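Local coordinates for phosphoribosyl-glycinamide (GAR) synthetase (PDB 7LVO), which forms the N-terminal half of a bifunctional purine-biosynthesis enzyme and uses ATP to ligate glycine to phosphoribosylamine, giving glycinamide ribonucleotide, at residues S185-I190 and E233-G238; F163-S168 and E229-E234; D173-I178 and E209-L214; P239-L244 and T318-T323; I190-L195 and G224-E229. All coordinates share one frame; numbering follows the deposited sequence.

Contact 1 (S185-I190 and E233-G238); sequences SGRSVI and EEYLSG
R187 lays its side chain along Y235, and the two point the same way. The R187 CB starts the contact, 3.6 Å from the Y235 CB. With chi1 at -60° the CG stands beside the backbone N, and CD then passes 4.0 Å from Y235 CD2. The chain bends at chi3, which turns the guanidinium flat over the ring. CZ sits above the ring centre, 4.2 Å from the centroid, with the planes 18° apart. NH1 ends over the far rim, 3.9 Å from Y235 CZ. This is a stacked cation-pi pair. V189 CG2 meets the same ring at its edge.

The backbones of the two segments form the end of an antiparallel ladder in the ATP-grasp domain. V189 and E233 are a hydrogen-bonded pair, joined N to O in both directions. Beyond the strand ends, Y235 N still donates to R187 O at 3.0 Å. The N-H approaches this oxygen from above the carbonyl plane.

E234 reaches back to S185. Its extended chain brings OE2 to S185 OG at 2.7 Å and to S185 N at 3.2 Å. The hydroxyl comes in on the anti side of the carboxylate, the amide from above its plane. The E233 carboxylate is held instead by salt bridges to K150 and K191. All twelve residues fall in the predicted ATP-binding region. The chemistry implies two separate clamps on the loop 185-187: one acid oxygen gripped by two donors, and an arginine whose positive charge is probably stabilised by the pi face of Y235.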
# COMPACT_ATOMS: atom_id res chain seq x y z
N SER A 185 -7.68 12.57 24.96
CA SER A 185 -7.14 11.26 25.29
C SER A 185 -5.88 11.34 26.15
O SER A 185 -5.48 10.34 26.75
CB SER A 185 -6.84 10.47 24.01
OG SER A 185 -8.03 10.25 23.27
N GLY A 186 -5.24 12.51 26.22
CA GLY A 186 -4.03 12.68 26.99
C GLY A 186 -2.76 12.21 26.31
O GLY A 186 -1.67 12.43 26.86
N ARG A 187 -2.86 11.58 25.15
CA ARG A 187 -1.69 11.10 24.41
C ARG A 187 -1.65 11.76 23.04
O ARG A 187 -2.69 11.98 22.41
CB ARG A 187 -1.72 9.58 24.25
CG ARG A 187 -1.72 8.82 25.57
CD ARG A 187 -1.59 7.32 25.34
NE ARG A 187 -0.35 7.00 24.64
CZ ARG A 187 0.05 5.77 24.34
NH1 ARG A 187 -0.68 4.71 24.67
NH2 ARG A 187 1.20 5.59 23.70
N SER A 188 -0.44 12.08 22.59
CA SER A 188 -0.22 12.74 21.31
C SER A 188 0.57 11.82 20.38
O SER A 188 1.27 10.91 20.83
CB SER A 188 0.54 14.06 21.49
OG SER A 188 -0.19 14.96 22.31
N VAL A 189 0.44 12.07 19.08
CA VAL A 189 1.17 11.36 18.05
C VAL A 189 1.96 12.38 17.25
O VAL A 189 1.39 13.36 16.74
CB VAL A 189 0.23 10.56 17.13
CG1 VAL A 189 1.04 9.73 16.15
CG2 VAL A 189 -0.70 9.68 17.96
N ILE A 190 3.27 12.17 17.13
CA ILE A 190 4.17 13.07 16.43
C ILE A 190 4.56 12.40 15.12
O ILE A 190 5.23 11.35 15.13
CB ILE A 190 5.40 13.41 17.27
CG1 ILE A 190 4.98 14.07 18.58
CG2 ILE A 190 6.35 14.32 16.49
CD1 ILE A 190 6.13 14.40 19.51
N GLU A 233 -1.01 15.19 16.50
CA GLU A 233 -2.43 14.87 16.49
C GLU A 233 -2.76 13.94 17.65
O GLU A 233 -1.89 13.31 18.24
CB GLU A 233 -2.86 14.23 15.17
CG GLU A 233 -2.19 12.91 14.88
CD GLU A 233 -2.63 12.32 13.55
OE1 GLU A 233 -2.88 13.10 12.62
OE2 GLU A 233 -2.71 11.07 13.46
N GLU A 234 -4.06 13.86 17.95
CA GLU A 234 -4.52 13.07 19.09
C GLU A 234 -4.32 11.58 18.83
O GLU A 234 -4.57 11.08 17.73
CB GLU A 234 -5.99 13.36 19.36
CG GLU A 234 -6.55 12.65 20.59
CD GLU A 234 -7.98 13.04 20.89
OE1 GLU A 234 -8.56 13.83 20.12
OE2 GLU A 234 -8.53 12.55 21.90
N TYR A 235 -3.86 10.88 19.86
CA TYR A 235 -3.74 9.42 19.81
C TYR A 235 -5.12 8.80 19.98
O TYR A 235 -5.78 9.01 21.01
CB TYR A 235 -2.78 8.93 20.89
CG TYR A 235 -2.69 7.43 21.01
CD1 TYR A 235 -1.78 6.71 20.24
CD2 TYR A 235 -3.50 6.73 21.89
CE1 TYR A 235 -1.69 5.33 20.34
CE2 TYR A 235 -3.42 5.35 22.00
CZ TYR A 235 -2.52 4.66 21.22
OH TYR A 235 -2.43 3.29 21.33
N LEU A 236 -5.56 8.05 18.99
CA LEU A 236 -6.87 7.42 19.01
C LEU A 236 -6.74 5.92 19.30
O LEU A 236 -5.73 5.30 18.98
CB LEU A 236 -7.60 7.62 17.68
CG LEU A 236 -7.83 9.08 17.26
CD1 LEU A 236 -8.56 9.13 15.92
CD2 LEU A 236 -8.59 9.84 18.32
N SER A 237 -7.78 5.37 19.91
CA SER A 237 -7.82 3.96 20.27
C SER A 237 -8.92 3.26 19.48
O SER A 237 -10.01 3.81 19.30
CB SER A 237 -8.07 3.79 21.78
OG SER A 237 -7.06 4.43 22.54
N GLY A 238 -8.62 2.05 19.03
CA GLY A 238 -9.57 1.27 18.27
C GLY A 238 -8.89 0.43 17.21
O GLY A 238 -7.73 0.66 16.86

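Contact 2 (F163-S168 and E229-E234); sequences FRSFTS and EVVVEE
F166 sets its CB 3.7 Å from V230 CG1, one cross-strand pair in the antiparallel sheet of the ATP-grasp domain. Strand 163-167 is an outermost strand of this sheet and runs against 229-234 at 157°. R164 with V232 and F166 with V230 are the hydrogen-bonded pairs, each closed by two N-H to O bonds. F163, S165 and T167 face E233, V231 and E229 as non-hydrogen-bonded pairs.

On the face of F166, V230 and V232, the phenylalanine ring is carried along the sheet toward V232 by its first torsion (chi1 -57°). CE1 comes 4.0 Å from V232 CG2. The edge of the ring lies near V230 O. Helix 171-179 covers this face: D173 and A174 touch F166, and Y177 touches R164 and V232.

On the other face, F163 CB meets E233 CB at 3.6 Å. The ring leads away, and the F163 side chain touches K150 of helix 146-155. S165 OG lies against a methyl of V231. The contact buries this hydroxyl, and it has no polar partner anywhere in the model. Helix 146-155 lies over this side, with S147 touching S165 and V231 and bonding to E229 OE1. The T167 and E229 side chains cross obliquely, T167 CG2 lying 4.1 Å from E229 CG. The strands are close enough for CA-H to O contacts as well, and F163 CA comes 3.1 Å from V232 O.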
# COMPACT_ATOMS: atom_id res chain seq x y z
N PHE A 163 -5.61 17.90 15.42
CA PHE A 163 -4.21 18.04 15.04
C PHE A 163 -3.84 19.51 14.93
O PHE A 163 -4.69 20.39 14.90
CB PHE A 163 -3.93 17.35 13.70
CG PHE A 163 -4.43 18.13 12.51
CD1 PHE A 163 -5.75 18.03 12.10
CD2 PHE A 163 -3.58 18.97 11.82
CE1 PHE A 163 -6.20 18.75 11.01
CE2 PHE A 163 -4.03 19.69 10.73
CZ PHE A 163 -5.34 19.58 10.33
N ARG A 164 -2.53 19.75 14.86
CA ARG A 164 -1.98 21.04 14.46
C ARG A 164 -0.62 20.77 13.81
O ARG A 164 0.17 19.97 14.32
CB ARG A 164 -1.82 22.00 15.64
CG ARG A 164 -3.13 22.60 16.15
CD ARG A 164 -3.87 23.40 15.06
NE ARG A 164 -3.05 24.43 14.46
CZ ARG A 164 -2.64 24.44 13.19
NH1 ARG A 164 -3.00 23.48 12.34
NH2 ARG A 164 -1.86 25.42 12.76
N SER A 165 -0.37 21.44 12.70
CA SER A 165 0.87 21.27 11.95
C SER A 165 1.87 22.36 12.30
O SER A 165 1.49 23.48 12.67
CB SER A 165 0.60 21.28 10.44
OG SER A 165 -0.15 20.14 10.06
N PHE A 166 3.15 22.02 12.20
CA PHE A 166 4.23 22.93 12.54
C PHE A 166 5.37 22.76 11.55
O PHE A 166 5.56 21.68 10.99
CB PHE A 166 4.75 22.69 13.96
CG PHE A 166 3.70 22.79 15.03
CD1 PHE A 166 2.94 21.68 15.37
CD2 PHE A 166 3.48 23.98 15.69
CE1 PHE A 166 1.97 21.77 16.35
CE2 PHE A 166 2.51 24.07 16.67
CZ PHE A 166 1.76 22.96 17.00
N THR A 167 6.12 23.83 11.34
CA THR A 167 7.33 23.79 10.54
C THR A 167 8.54 23.60 11.45
O THR A 167 8.46 23.75 12.67
CB THR A 167 7.49 25.08 9.71
OG1 THR A 167 7.60 26.20 10.59
CG2 THR A 167 6.29 25.26 8.79
N SER A 168 9.68 23.27 10.84
CA SER A 168 10.88 23.00 11.62
C SER A 168 11.30 24.21 12.44
O SER A 168 11.90 24.06 13.52
CB SER A 168 12.02 22.57 10.69
OG SER A 168 12.29 23.56 9.72
N GLU A 229 8.44 19.64 8.27
CA GLU A 229 7.16 19.92 8.89
C GLU A 229 6.76 18.71 9.72
O GLU A 229 7.13 17.57 9.41
CB GLU A 229 6.08 20.23 7.85
CG GLU A 229 6.34 21.51 7.07
CD GLU A 229 5.34 21.73 5.94
OE1 GLU A 229 4.62 20.77 5.60
OE2 GLU A 229 5.28 22.86 5.41
N VAL A 230 6.00 18.96 10.79
CA VAL A 230 5.61 17.92 11.73
C VAL A 230 4.12 18.07 12.04
O VAL A 230 3.62 19.20 12.18
CB VAL A 230 6.45 17.98 13.02
CG1 VAL A 230 6.24 19.31 13.74
CG2 VAL A 230 6.11 16.82 13.94
N VAL A 231 3.43 16.94 12.16
CA VAL A 231 2.03 16.90 12.53
C VAL A 231 1.92 16.34 13.95
O VAL A 231 2.47 15.27 14.24
CB VAL A 231 1.21 16.05 11.55
CG1 VAL A 231 -0.19 15.81 12.09
CG2 VAL A 231 1.14 16.73 10.19
N VAL A 232 1.22 17.06 14.82
CA VAL A 232 0.93 16.62 16.17
C VAL A 232 -0.58 16.43 16.27
O VAL A 232 -1.34 17.40 16.13
CB VAL A 232 1.42 17.63 17.22
CG1 VAL A 232 1.14 17.11 18.62
CG2 VAL A 232 2.91 17.90 17.03
N GLU A 233 -1.01 15.19 16.50
CA GLU A 233 -2.43 14.87 16.49
C GLU A 233 -2.76 13.94 17.65
O GLU A 233 -1.89 13.31 18.24
CB GLU A 233 -2.86 14.23 15.17
CG GLU A 233 -2.19 12.91 14.88
CD GLU A 233 -2.63 12.32 13.55
OE1 GLU A 233 -2.88 13.10 12.62
OE2 GLU A 233 -2.71 11.07 13.46
N GLU A 234 -4.06 13.86 17.95
CA GLU A 234 -4.52 13.07 19.09
C GLU A 234 -4.32 11.58 18.83
O GLU A 234 -4.57 11.08 17.73
CB GLU A 234 -5.99 13.36 19.36
CG GLU A 234 -6.55 12.65 20.59
CD GLU A 234 -7.98 13.04 20.89
OE1 GLU A 234 -8.56 13.83 20.12
OE2 GLU A 234 -8.53 12.55 21.90

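Contact 3 (D173-I178 and E209-L214); sequences DAVAYI and EAFAAL
I178 and L214 reach toward each other tip to tip between two antiparallel helices of the ATP-grasp domain. The segments of helices 171-179 and 207-218 run at 165°, with axes 10.2 Å apart. No hydrogen bond joins them, and the contact is apolar packing.

L214, with chi1 at -69°, sends CD1 toward the facing helix. There CD1 also meets A174, at 3.7 Å from its CB. I178 extends its CG1 branch across in return, and CD1 ends 3.6 Å from A210 CB. The small alanines A174 and A210 thus each face the end of a long side chain from the other helix.

F211 starts off to one side of its helix, but its ring swings inward. It slides past I178 in the opposite direction, and CE1 comes 3.6 Å from I178 CG2. V175 crosses F211 at about a right angle, with CG1 4.0 Å from F211 CD1. The ring also turns its edge to V175 O.

Beneath the pair lies the antiparallel sheet. I190 of strand 188-192 touches A210, A213 and L214. Its CG2 also touches V230 CG2, so I190 lies on the sheet face that helix 171-179 covers. Both helices therefore pack on the same side of that sheet. The two methyls at the centre are pressed tighter than usual van der Waals contact, with I178 CD1 only 3.2 Å from L214 CD1.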
# COMPACT_ATOMS: atom_id res chain seq x y z
N ASP A 173 6.74 26.65 19.25
CA ASP A 173 5.29 26.51 19.30
C ASP A 173 4.89 25.05 19.49
O ASP A 173 3.92 24.76 20.20
CB ASP A 173 4.67 27.07 18.02
CG ASP A 173 4.94 28.55 17.85
OD1 ASP A 173 4.84 29.29 18.84
OD2 ASP A 173 5.24 28.97 16.71
N ALA A 174 5.62 24.12 18.87
CA ALA A 174 5.29 22.71 19.02
C ALA A 174 5.40 22.27 20.47
O ALA A 174 4.62 21.44 20.94
CB ALA A 174 6.21 21.86 18.14
N VAL A 175 6.36 22.84 21.21
CA VAL A 175 6.50 22.51 22.62
C VAL A 175 5.35 23.11 23.42
O VAL A 175 4.74 22.44 24.27
CB VAL A 175 7.87 22.99 23.15
CG1 VAL A 175 7.94 22.84 24.67
CG2 VAL A 175 9.00 22.21 22.48
N ALA A 176 5.05 24.39 23.18
CA ALA A 176 3.95 25.03 23.89
C ALA A 176 2.63 24.33 23.62
O ALA A 176 1.76 24.26 24.50
CB ALA A 176 3.85 26.50 23.48
N TYR A 177 2.44 23.79 22.41
CA TYR A 177 1.19 23.11 22.08
C TYR A 177 1.01 21.87 22.94
O TYR A 177 -0.09 21.59 23.42
CB TYR A 177 1.17 22.76 20.59
CG TYR A 177 -0.09 22.07 20.13
CD1 TYR A 177 -1.30 22.74 20.11
CD2 TYR A 177 -0.06 20.75 19.71
CE1 TYR A 177 -2.45 22.11 19.69
CE2 TYR A 177 -1.21 20.11 19.28
CZ TYR A 177 -2.40 20.80 19.27
OH TYR A 177 -3.55 20.17 18.85
N ILE A 178 2.08 21.10 23.14
CA ILE A 178 2.00 19.92 24.00
C ILE A 178 1.84 20.35 25.45
O ILE A 178 1.11 19.71 26.22
CB ILE A 178 3.24 19.03 23.80
CG1 ILE A 178 3.30 18.53 22.36
CG2 ILE A 178 3.21 17.86 24.78
CD1 ILE A 178 4.56 17.75 22.02
N GLU A 209 8.37 12.13 26.61
CA GLU A 209 8.76 11.51 25.35
C GLU A 209 8.31 12.33 24.15
O GLU A 209 8.92 12.21 23.07
CB GLU A 209 8.20 10.09 25.26
CG GLU A 209 8.56 9.21 26.44
CD GLU A 209 8.08 7.78 26.27
OE1 GLU A 209 7.76 7.40 25.13
OE2 GLU A 209 8.04 7.05 27.28
N ALA A 210 7.27 13.15 24.30
CA ALA A 210 6.82 13.99 23.20
C ALA A 210 7.80 15.13 22.94
O ALA A 210 8.15 15.41 21.79
CB ALA A 210 5.42 14.53 23.49
N PHE A 211 8.25 15.80 24.00
CA PHE A 211 9.23 16.87 23.84
C PHE A 211 10.53 16.33 23.24
O PHE A 211 11.15 16.98 22.39
CB PHE A 211 9.50 17.55 25.17
CG PHE A 211 8.25 17.98 25.90
CD1 PHE A 211 7.42 18.95 25.36
CD2 PHE A 211 7.92 17.42 27.12
CE1 PHE A 211 6.27 19.34 26.03
CE2 PHE A 211 6.78 17.81 27.79
CZ PHE A 211 5.95 18.78 27.24
N ALA A 212 10.95 15.14 23.67
CA ALA A 212 12.13 14.53 23.08
C ALA A 212 11.88 14.15 21.62
O ALA A 212 12.75 14.34 20.76
CB ALA A 212 12.54 13.30 23.88
N ALA A 213 10.69 13.63 21.32
CA ALA A 213 10.35 13.27 19.95
C ALA A 213 10.26 14.48 19.04
O ALA A 213 10.44 14.34 17.83
CB ALA A 213 9.04 12.49 19.92
N LEU A 214 9.99 15.67 19.59
CA LEU A 214 9.95 16.87 18.77
C LEU A 214 11.35 17.36 18.43
O LEU A 214 11.59 17.83 17.31
CB LEU A 214 9.17 17.98 19.48
CG LEU A 214 7.66 17.77 19.63
CD1 LEU A 214 7.02 18.96 20.33
CD2 LEU A 214 7.02 17.52 18.27

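Contact 4 (P239-L244 and T318-T323); sequences PEISVL and TGFMIT
Segments P239-L244 and T318-T323 pair as antiparallel strands at 146°, with I241 opposite F320 and V243 opposite T318 as hydrogen-bonded pairs. P239 adds a fifth backbone bond, from I322 N to P239 O at 2.8 Å.

The side chains of I241, V243 and F320 share one face. A chi1 of -67° leaves the F320 CG beside its own backbone N and brings the ring over to V243. CE1 lies 3.5 Å from V243 CG2, and the ring turns an edge to I241 O. At the root of the side chain, F320 CB touches I241 CG1 at 3.7 Å. I241 then sends CD1 on to I322 CD1, also at 3.7 Å. V243, F320, I241 and I322 form a continuous apolar row.

E240 and M321 lie on the other face. The chain of M321 bends at chi3, and its CE comes 3.9 Å from E240 OE2. E240 OE1 forms a salt bridge with K262 and lies 3.0 Å from a water that also approaches F320 O. This water has more acceptors near it than protons, so it cannot serve all at once. A second water joins V243 O and T318 OG1. S242 OG is hydrogen-bonded to E340 OE2.

G319 is near the predicted magnesium ligands E331 and N333, so this face of the sheet probably borders the metal site. The two strands are the middle pair of their sheet. Strand 326-333 flanks 315-323 on one side and 252-254 flanks 240-248 on the other. Helix 287-307 packs on the apolar face, where C293, V297 and L298 touch F320 and I289 touches I322.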
# COMPACT_ATOMS: atom_id res chain seq x y z
N PRO A 239 -9.61 -0.56 16.67
CA PRO A 239 -9.03 -1.38 15.60
C PRO A 239 -8.94 -0.60 14.29
O PRO A 239 -9.69 0.34 14.04
CB PRO A 239 -10.01 -2.55 15.48
CG PRO A 239 -11.32 -1.96 15.90
CD PRO A 239 -10.99 -0.95 16.99
N GLU A 240 -7.99 -1.01 13.46
CA GLU A 240 -7.74 -0.37 12.18
C GLU A 240 -8.23 -1.26 11.04
O GLU A 240 -8.22 -2.50 11.15
CB GLU A 240 -6.25 -0.06 12.00
CG GLU A 240 -5.68 0.87 13.05
CD GLU A 240 -4.22 1.21 12.80
OE1 GLU A 240 -3.78 1.15 11.63
OE2 GLU A 240 -3.51 1.53 13.77
N ILE A 241 -8.67 -0.62 9.96
CA ILE A 241 -9.07 -1.33 8.75
C ILE A 241 -8.50 -0.58 7.55
O ILE A 241 -8.25 0.63 7.61
CB ILE A 241 -10.60 -1.46 8.62
CG1 ILE A 241 -11.27 -0.09 8.54
CG2 ILE A 241 -11.17 -2.26 9.80
CD1 ILE A 241 -12.75 -0.14 8.23
N SER A 242 -8.27 -1.32 6.47
CA SER A 242 -7.79 -0.76 5.22
C SER A 242 -8.92 -0.82 4.19
O SER A 242 -9.53 -1.88 3.99
CB SER A 242 -6.57 -1.52 4.70
OG SER A 242 -5.48 -1.42 5.62
N VAL A 243 -9.19 0.31 3.53
CA VAL A 243 -10.20 0.40 2.48
C VAL A 243 -9.49 0.86 1.21
O VAL A 243 -9.11 2.02 1.09
CB VAL A 243 -11.33 1.36 2.86
CG1 VAL A 243 -12.36 1.42 1.73
CG2 VAL A 243 -11.99 0.93 4.16
N LEU A 244 -9.31 -0.06 0.27
CA LEU A 244 -8.74 0.23 -1.03
C LEU A 244 -9.85 0.45 -2.05
O LEU A 244 -10.82 -0.32 -2.09
CB LEU A 244 -7.82 -0.90 -1.50
CG LEU A 244 -6.50 -1.05 -0.74
CD1 LEU A 244 -6.74 -1.60 0.66
CD2 LEU A 244 -5.55 -1.94 -1.53
N THR A 318 -7.08 4.15 1.96
CA THR A 318 -7.43 4.93 3.14
C THR A 318 -7.33 4.04 4.37
O THR A 318 -8.00 3.01 4.45
CB THR A 318 -8.84 5.52 3.03
OG1 THR A 318 -8.95 6.22 1.79
CG2 THR A 318 -9.12 6.46 4.18
N GLY A 319 -6.45 4.41 5.30
CA GLY A 319 -6.33 3.69 6.55
C GLY A 319 -7.21 4.28 7.62
O GLY A 319 -7.01 5.43 8.03
N PHE A 320 -8.18 3.50 8.09
CA PHE A 320 -9.14 3.94 9.09
C PHE A 320 -8.79 3.37 10.46
O PHE A 320 -8.14 2.34 10.60
CB PHE A 320 -10.56 3.50 8.72
CG PHE A 320 -11.12 4.16 7.51
CD1 PHE A 320 -10.88 3.63 6.25
CD2 PHE A 320 -11.89 5.30 7.62
CE1 PHE A 320 -11.40 4.24 5.13
CE2 PHE A 320 -12.41 5.90 6.49
CZ PHE A 320 -12.16 5.37 5.25
N MET A 321 -9.25 4.08 11.49
CA MET A 321 -9.38 3.53 12.84
C MET A 321 -10.85 3.62 13.22
O MET A 321 -11.43 4.71 13.18
CB MET A 321 -8.51 4.29 13.85
CG MET A 321 -8.68 3.76 15.27
SD MET A 321 -7.50 4.42 16.45
CE MET A 321 -5.97 3.65 15.88
N ILE A 322 -11.45 2.48 13.55
CA ILE A 322 -12.84 2.44 13.98
C ILE A 322 -12.84 2.75 15.47
O ILE A 322 -12.58 1.87 16.30
CB ILE A 322 -13.49 1.08 13.68
CG1 ILE A 322 -13.33 0.73 12.20
CG2 ILE A 322 -14.96 1.11 14.08
CD1 ILE A 322 -13.87 1.77 11.25
N THR A 323 -13.11 4.00 15.82
CA THR A 323 -13.17 4.41 17.21
C THR A 323 -14.59 4.21 17.74
O THR A 323 -15.51 3.86 17.00
CB THR A 323 -12.74 5.86 17.37
OG1 THR A 323 -13.79 6.72 16.90
CG2 THR A 323 -11.46 6.14 16.59
O HOH W 1 -5.51 1.90 9.26
O HOH W 2 -9.91 4.51 -0.10

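Contact 5 (I190-L195 and G224-E229); sequences IKASGL and GDAGDE
S193 and G194 use their backbone amides to hold the loop that leads into strand 229-234. S193 N donates to E229 O at 3.0 Å, from above the carbonyl plane. G194 N donates to A226 O at 2.9 Å, in the carbonyl plane and on a lone pair. Two successive amides thus satisfy two carbonyls three residues apart.

The S193 hydroxyl sits between the same two acceptors. Its OG lies between the backbone N and the carbonyl carbon (chi1 63°), which turns it toward the loop. It is 2.9 Å from E229 O and 3.3 Å from A226 O. The single hydroxyl proton can serve either acceptor. E229 CB packs against this oxygen at 3.3 Å. Backbone bonds reach beyond the two segments as well: S193 bonds to K146, A192 to G200 and D228 to S168.

A226 belongs to the short 3-10 segment 225-227, where G227 N bonds back to G224 O. The backbones meet closely here, with G194 CA 3.6 Å from A226 CA. G194 has no side chain to stand between them. A192 CB lies 3.8 Å from A226 O.

K191 points its amine away from this loop, to E233, and lies near the predicted magnesium ligand E331. The contact sits where strand 188-192 ends and strand 229-234 starts. Helix 146-155 lies beside S193, and L195 reaches helix 114-118.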
# COMPACT_ATOMS: atom_id res chain seq x y z
N ILE A 190 3.27 12.17 17.13
CA ILE A 190 4.17 13.07 16.43
C ILE A 190 4.56 12.40 15.12
O ILE A 190 5.23 11.35 15.13
CB ILE A 190 5.40 13.41 17.27
CG1 ILE A 190 4.98 14.07 18.58
CG2 ILE A 190 6.35 14.32 16.49
CD1 ILE A 190 6.13 14.40 19.51
N LYS A 191 4.16 13.00 14.00
CA LYS A 191 4.41 12.45 12.68
C LYS A 191 5.24 13.41 11.85
O LYS A 191 4.97 14.62 11.83
CB LYS A 191 3.09 12.15 11.95
CG LYS A 191 2.20 11.13 12.64
CD LYS A 191 0.95 10.87 11.81
CE LYS A 191 0.07 9.82 12.46
NZ LYS A 191 -1.15 9.55 11.63
N ALA A 192 6.24 12.88 11.16
CA ALA A 192 7.01 13.65 10.19
C ALA A 192 6.21 13.75 8.90
O ALA A 192 5.80 12.73 8.33
CB ALA A 192 8.37 13.01 9.94
N SER A 193 5.99 14.99 8.43
CA SER A 193 5.16 15.19 7.25
C SER A 193 5.70 14.42 6.06
O SER A 193 4.94 13.73 5.35
CB SER A 193 5.07 16.68 6.93
OG SER A 193 6.34 17.21 6.62
N GLY A 194 7.00 14.52 5.81
CA GLY A 194 7.62 13.83 4.69
C GLY A 194 7.59 12.33 4.86
O GLY A 194 7.15 11.77 5.86
N LEU A 195 8.09 11.65 3.82
CA LEU A 195 8.11 10.19 3.80
C LEU A 195 8.83 9.62 5.02
O LEU A 195 10.03 9.82 5.19
CB LEU A 195 8.77 9.68 2.52
CG LEU A 195 8.33 10.34 1.20
CD1 LEU A 195 8.79 9.51 0.01
CD2 LEU A 195 6.83 10.54 1.18
N GLY A 224 15.64 13.56 8.44
CA GLY A 224 16.03 14.34 7.29
C GLY A 224 15.01 15.42 6.95
O GLY A 224 14.34 15.99 7.81
N ASP A 225 14.90 15.70 5.65
CA ASP A 225 13.97 16.72 5.18
C ASP A 225 12.52 16.37 5.49
O ASP A 225 11.68 17.27 5.55
CB ASP A 225 14.14 16.94 3.67
CG ASP A 225 13.95 15.66 2.88
OD1 ASP A 225 14.23 14.57 3.42
OD2 ASP A 225 13.51 15.75 1.71
N ALA A 226 12.21 15.09 5.69
CA ALA A 226 10.85 14.70 6.03
C ALA A 226 10.35 15.46 7.26
O ALA A 226 9.15 15.74 7.36
CB ALA A 226 10.77 13.19 6.27
N GLY A 227 11.25 15.80 8.18
CA GLY A 227 10.91 16.54 9.37
C GLY A 227 10.83 18.04 9.21
O GLY A 227 10.68 18.75 10.20
N ASP A 228 10.94 18.55 7.98
CA ASP A 228 10.81 19.99 7.76
C ASP A 228 9.46 20.50 8.27
O ASP A 228 9.34 21.66 8.66
CB ASP A 228 10.97 20.32 6.28
CG ASP A 228 12.37 20.04 5.78
OD1 ASP A 228 13.21 19.55 6.57
OD2 ASP A 228 12.65 20.31 4.59
N GLU A 229 8.44 19.64 8.27
CA GLU A 229 7.16 19.92 8.89
C GLU A 229 6.76 18.71 9.72
O GLU A 229 7.13 17.57 9.41
CB GLU A 229 6.08 20.23 7.85
CG GLU A 229 6.34 21.51 7.07
CD GLU A 229 5.34 21.73 5.94
OE1 GLU A 229 4.62 20.77 5.60
OE2 GLU A 229 5.28 22.86 5.41

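How the contacts relate
All five contacts belong to the ATP-grasp part of the chain. Contacts 1, 2 and 5 share one antiparallel sheet: contact 2 joins strands 163-167 and 229-234, contact 1 joins 229-234 to 188-192, and contact 5 continues from the end of 188-192. Contacts 2 and 5 are the closest, with centres about 9 Å apart. Contact 3 pairs the helices over this sheet, its centre about 10 Å from that of contact 2. Contacts 3 and 5 fall within the chain span of contact 2. Contact 4 comes after all of them, in a second sheet, its centre about 15 Å from that of contact 1. The first sheet with its helices probably forms one side of the ATP site, and contact 4 the other.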